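Local coordinates for molybdenum cofactor carrier protein (Chlamydomonas reinhardtii, PDB 2IZ6) that probably binds the molybdenum cofactor and carries it within the cell, protecting it until it reaches the enzymes that need it, at residues 32-37 with 112-117; 135-140 with 156-161. All blocks are in the same frame, centred on the assembly; numbering follows the deposited sequence.

Contact 1: 32-37 with 112-117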
loop_
_atom_site.group_PDB
_atom_site.type_symbol
_atom_site.label_atom_id
_atom_site.label_comp_id
_atom_site.label_asym_id
_atom_site.label_seq_id
_atom_site.Cartn_x
_atom_site.Cartn_y
_atom_site.Cartn_z
ATOM N N VAL A 32 -15.490 -19.505 -19.366
ATOM C CA VAL A 32 -14.981 -20.613 -20.147
ATOM C C VAL A 32 -13.601 -20.154 -20.680
ATOM O O VAL A 32 -12.646 -20.929 -20.605
ATOM C CB VAL A 32 -15.895 -20.942 -21.345
ATOM C CG1 VAL A 32 -15.222 -21.943 -22.283
ATOM C CG2 VAL A 32 -17.202 -21.444 -20.843
ATOM N N MET A 33 -13.527 -18.994 -21.285
ATOM C CA MET A 33 -12.212 -18.505 -21.778
ATOM C C MET A 33 -11.145 -18.473 -20.705
ATOM O O MET A 33 -10.010 -18.876 -20.915
ATOM C CB MET A 33 -12.326 -17.162 -22.458
ATOM C CG MET A 33 -13.011 -17.332 -23.856
ATOM S SD MET A 33 -12.673 -15.928 -24.943
ATOM C CE MET A 33 -13.202 -14.680 -23.826
ATOM N N ALA A 34 -11.522 -17.993 -19.521
ATOM C CA ALA A 34 -10.608 -17.953 -18.413
ATOM C C ALA A 34 -10.098 -19.312 -17.985
ATOM O O ALA A 34 -8.856 -19.502 -17.766
ATOM C CB ALA A 34 -11.220 -17.189 -17.246
ATOM N N ASN A 35 -11.006 -20.290 -17.933
ATOM C CA ASN A 35 -10.585 -21.650 -17.566
ATOM C C ASN A 35 -9.572 -22.214 -18.597
ATOM O O ASN A 35 -8.568 -22.819 -18.216
ATOM C CB ASN A 35 -11.852 -22.546 -17.401
ATOM C CG ASN A 35 -11.508 -23.925 -16.911
ATOM O OD1 ASN A 35 -11.351 -24.828 -17.696
ATOM N ND2 ASN A 35 -11.214 -24.059 -15.607
ATOM N N GLU A 36 -9.879 -22.061 -19.885
ATOM C CA GLU A 36 -9.009 -22.536 -20.961
ATOM C C GLU A 36 -7.713 -21.842 -20.950
ATOM O O GLU A 36 -6.690 -22.467 -21.161
ATOM C CB GLU A 36 -9.667 -22.342 -22.310
ATOM C CG GLU A 36 -8.887 -23.002 -23.459
ATOM C CD GLU A 36 -8.733 -24.570 -23.389
ATOM O OE1 GLU A 36 -9.558 -25.286 -22.764
ATOM O OE2 GLU A 36 -7.732 -25.099 -23.971
ATOM N N LEU A 37 -7.782 -20.530 -20.711
ATOM C CA LEU A 37 -6.554 -19.769 -20.634
ATOM C C LEU A 37 -5.673 -20.320 -19.520
ATOM O O LEU A 37 -4.446 -20.460 -19.741
ATOM C CB LEU A 37 -6.905 -18.309 -20.392
ATOM C CG LEU A 37 -5.705 -17.379 -20.329
ATOM C CD1 LEU A 37 -5.115 -17.135 -21.677
ATOM C CD2 LEU A 37 -6.082 -16.066 -19.609
ATOM N N VAL A 112 -2.813 -10.590 -18.660
ATOM C CA VAL A 112 -3.917 -10.840 -19.539
ATOM C C VAL A 112 -5.199 -10.488 -18.821
ATOM O O VAL A 112 -5.468 -10.954 -17.702
ATOM C CB VAL A 112 -3.992 -12.350 -19.914
ATOM C CG1 VAL A 112 -5.056 -12.610 -20.904
ATOM C CG2 VAL A 112 -2.701 -12.847 -20.541
ATOM N N ALA A 113 -5.982 -9.598 -19.444
ATOM C CA ALA A 113 -7.309 -9.238 -18.979
ATOM C C ALA A 113 -8.315 -10.079 -19.783
ATOM O O ALA A 113 -8.286 -10.082 -21.023
ATOM C CB ALA A 113 -7.570 -7.768 -19.206
ATOM N N VAL A 114 -9.198 -10.753 -19.071
ATOM C CA VAL A 114 -10.294 -11.485 -19.683
ATOM C C VAL A 114 -11.558 -10.719 -19.249
ATOM O O VAL A 114 -11.919 -10.741 -18.078
ATOM C CB VAL A 114 -10.379 -12.959 -19.157
ATOM C CG1 VAL A 114 -11.479 -13.673 -19.823
ATOM C CG2 VAL A 114 -9.101 -13.649 -19.376
ATOM N N GLY A 115 -12.138 -9.984 -20.165
ATOM C CA GLY A 115 -13.237 -9.073 -19.835
ATOM C C GLY A 115 -12.736 -7.835 -19.103
ATOM O O GLY A 115 -11.513 -7.589 -18.987
ATOM N N MET A 116 -13.692 -7.026 -18.645
ATOM C CA MET A 116 -13.360 -5.663 -18.247
ATOM C C MET A 116 -14.357 -5.112 -17.252
ATOM O O MET A 116 -15.553 -5.429 -17.348
ATOM C CB MET A 116 -13.368 -4.758 -19.470
ATOM C CG MET A 116 -12.786 -3.341 -19.213
ATOM S SD MET A 116 -11.219 -3.186 -18.545
ATOM C CE MET A 116 -10.158 -4.172 -19.675
ATOM N N GLY A 117 -13.858 -4.397 -16.243
ATOM C CA GLY A 117 -14.645 -3.664 -15.262
ATOM C C GLY A 117 -13.670 -2.655 -14.636
ATOM O O GLY A 117 -12.543 -2.581 -15.081
#
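Of the helix carbonyls bonded within 32-37, Met33 O is the better held, gripped by one backbone hydrogen bond: Leu37 N donates to it across one helical turn at 2.8 Å. That bond joins the two residues of 32-37 whose side chains start toward strand 110-114, while Ala34 meets the strand side-on. Strand 110-114 offers Val112 and Val114, two residues apart and so on the same face. The helix runs nearly antiparallel to this strand, at 149°, with the short axes 9.6 Å apart, the layered packing of a Rossmann-like fold.

Leu37 makes the closest contacts. Its CG stands anti to the backbone N (chi1 -178°), which extends the side chain toward the sheet. CD2 meets Val112 CG1 tip to tip at 3.8 Å. The same methyl lies 3.9 Å from Val114 CG2, the two side chains sliding past each other in opposite directions. One leucine branch thus touches both valines.

The other branch of Val114, CG1, anti to its own N, turns to the helix backbone and lies 4.4 Å from Ala34 CB. Alanine suits this place because its small methyl lets the helix come close: Ala34 CA and Val114 CA are 6.6 Å apart. Met33 adds a looser touch through its CB, and its side chain also packs on Leu137 and Val161. Helices 57-67 and 161-173 flank the patch.

Past the strand, Gly117 sits at the N-cap position of helix 118-129, in a glycine-rich turn consistent with a Rossmann-type binding loop. Since the side chains that meet are wholly apolar, and the strand backbone bonds to its neighbours in the sheet, helix and strand are held together by shape and the exclusion of water.

Contact 2: 135-140 with 156-161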
loop_
_atom_site.group_PDB
_atom_site.type_symbol
_atom_site.label_atom_id
_atom_site.label_comp_id
_atom_site.label_asym_id
_atom_site.label_seq_id
_atom_site.Cartn_x
_atom_site.Cartn_y
_atom_site.Cartn_z
ATOM N N VAL A 135 -2.335 -8.162 -22.607
ATOM C CA VAL A 135 -3.200 -8.855 -23.549
ATOM C C VAL A 135 -4.695 -8.756 -23.193
ATOM O O VAL A 135 -5.048 -9.050 -22.063
ATOM C CB VAL A 135 -2.791 -10.339 -23.712
ATOM C CG1 VAL A 135 -3.661 -11.029 -24.729
ATOM C CG2 VAL A 135 -1.360 -10.483 -24.152
ATOM N N LEU A 136 -5.501 -8.182 -24.092
ATOM C CA LEU A 136 -6.906 -7.972 -23.847
ATOM C C LEU A 136 -7.708 -9.017 -24.575
ATOM O O LEU A 136 -7.757 -9.018 -25.806
ATOM C CB LEU A 136 -7.296 -6.570 -24.332
ATOM C CG LEU A 136 -6.572 -5.377 -23.710
ATOM C CD1 LEU A 136 -7.137 -4.047 -24.317
ATOM C CD2 LEU A 136 -6.666 -5.380 -22.207
ATOM N N LEU A 137 -8.411 -9.847 -23.804
ATOM C CA LEU A 137 -9.227 -10.964 -24.329
ATOM C C LEU A 137 -10.670 -10.757 -23.858
ATOM O O LEU A 137 -10.943 -10.624 -22.681
ATOM C CB LEU A 137 -8.694 -12.314 -23.860
ATOM C CG LEU A 137 -9.540 -13.566 -24.223
ATOM C CD1 LEU A 137 -9.570 -13.691 -25.718
ATOM C CD2 LEU A 137 -8.920 -14.825 -23.534
ATOM N N GLY A 138 -11.566 -10.713 -24.810
ATOM C CA GLY A 138 -13.008 -10.598 -24.512
ATOM C C GLY A 138 -13.424 -9.283 -23.907
ATOM O O GLY A 138 -14.402 -9.217 -23.147
ATOM N N THR A 139 -12.664 -8.225 -24.211
ATOM C CA THR A 139 -12.994 -6.856 -23.786
ATOM C C THR A 139 -13.776 -6.188 -24.949
ATOM O O THR A 139 -13.652 -6.558 -26.079
ATOM C CB THR A 139 -11.742 -6.040 -23.308
ATOM O OG1 THR A 139 -10.885 -5.650 -24.399
ATOM C CG2 THR A 139 -10.910 -6.851 -22.290
ATOM N N GLN A 140 -14.547 -5.183 -24.681
ATOM C CA GLN A 140 -15.360 -4.678 -25.773
ATOM C C GLN A 140 -14.549 -3.679 -26.585
ATOM O O GLN A 140 -13.436 -3.290 -26.168
ATOM C CB GLN A 140 -16.678 -4.134 -25.228
ATOM C CG GLN A 140 -17.654 -5.283 -24.700
ATOM C CD GLN A 140 -17.959 -6.412 -25.720
ATOM O OE1 GLN A 140 -18.306 -6.154 -26.876
ATOM N NE2 GLN A 140 -17.838 -7.662 -25.277
ATOM N N HIS A 156 -2.063 -5.708 -26.692
ATOM C CA HIS A 156 -2.255 -6.775 -27.646
ATOM C C HIS A 156 -3.717 -7.217 -27.500
ATOM O O HIS A 156 -4.169 -7.654 -26.455
ATOM C CB HIS A 156 -1.313 -7.940 -27.433
ATOM C CG HIS A 156 0.127 -7.568 -27.511
ATOM N ND1 HIS A 156 0.816 -6.966 -26.472
ATOM C CD2 HIS A 156 1.011 -7.728 -28.519
ATOM C CE1 HIS A 156 2.067 -6.748 -26.866
ATOM N NE2 HIS A 156 2.199 -7.171 -28.102
ATOM N N VAL A 157 -4.456 -7.046 -28.553
ATOM C CA VAL A 157 -5.843 -7.466 -28.547
ATOM C C VAL A 157 -5.916 -8.899 -29.085
ATOM O O VAL A 157 -5.479 -9.178 -30.210
ATOM C CB VAL A 157 -6.701 -6.447 -29.362
ATOM C CG1 VAL A 157 -8.065 -6.926 -29.488
ATOM C CG2 VAL A 157 -6.717 -5.128 -28.685
ATOM N N ALA A 158 -6.549 -9.793 -28.341
ATOM C CA ALA A 158 -6.615 -11.221 -28.715
ATOM C C ALA A 158 -8.042 -11.571 -29.013
ATOM O O ALA A 158 -8.945 -11.201 -28.289
ATOM C CB ALA A 158 -6.091 -12.067 -27.644
ATOM N N ALA A 159 -8.228 -12.290 -30.104
ATOM C CA ALA A 159 -9.554 -12.685 -30.518
ATOM C C ALA A 159 -10.087 -13.931 -29.807
ATOM O O ALA A 159 -11.306 -14.156 -29.767
ATOM C CB ALA A 159 -9.582 -12.909 -32.020
ATOM N N ASP A 160 -9.189 -14.769 -29.324
ATOM C CA ASP A 160 -9.529 -15.973 -28.581
ATOM C C ASP A 160 -8.353 -16.419 -27.714
ATOM O O ASP A 160 -7.291 -15.774 -27.720
ATOM C CB ASP A 160 -9.930 -17.110 -29.555
ATOM C CG ASP A 160 -8.871 -17.364 -30.644
ATOM O OD1 ASP A 160 -9.250 -17.957 -31.710
ATOM O OD2 ASP A 160 -7.656 -17.054 -30.514
ATOM N N VAL A 161 -8.540 -17.532 -26.987
ATOM C CA VAL A 161 -7.550 -18.040 -26.052
ATOM C C VAL A 161 -6.285 -18.385 -26.806
ATOM O O VAL A 161 -5.193 -18.009 -26.427
ATOM C CB VAL A 161 -8.013 -19.235 -25.217
ATOM C CG1 VAL A 161 -6.854 -19.895 -24.495
ATOM C CG2 VAL A 161 -9.042 -18.776 -24.297
HETATM O O HOH W 1 -11.564 -10.983 -27.661
#
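A beta-alpha-beta unit closes one side of the sheet: strand 134-137, helix 141-150 and strand 155-158, the last being an outermost strand of the sheet within this chain. The two strands run parallel, 26° apart. Leu136 N donates to His156 O at 2.8 Å, nearly along the C=O axis. Leu136 O in turn accepts from Ala158 N at 2.9 Å; this bond is nearly straight at the hydrogen, though the donor stands above the carbonyl plane. Leu136 thus bonds to residues on both sides of Val157, the pattern of parallel strands. Just past the end of strand 134-137, a water bridges the two segments, accepting from Gly138 N and donating to Ala158 O (2.7 Å).

In this Rossmann-like layering, Val135, Leu137 and Ala158 point to the face covered by helix 161-173, whereas Leu136 and Val157 face helix 141-150. Val135 CG1 lies against Ala158 CB at 3.9 Å, a small residue leaving room for the helix. Leu137, its CG anti to the backbone N, sends CD2 obliquely across Val161 CG2 at 4.0 Å, while CD1 rests 3.6 Å from Ala158 O. Asp160 N-caps helix 161-173, its OD2 taking the N-H of Gly163.

Both contacts belong to one parallel sheet, in which strands 110-114 and 134-137 are neighbours; Ala113 probably bonds through its N to Val135 O and through its O to Leu137 N, joining them directly. Contact 1 is buried nearer the centre of the chain and fastens a helix to the sheet face by methyl packing. Contact 2 lies toward the sheet's margin, is partly exposed, and relies on backbone hydrogen bonds, as strand pairing must, with a water added at its end. On the face that carries Val112, Val114, Val135 and Leu137 they meet again: Met33 O packs against Val161 CG2, so helices 28-43 and 161-173 lie side by side over the same sheet face.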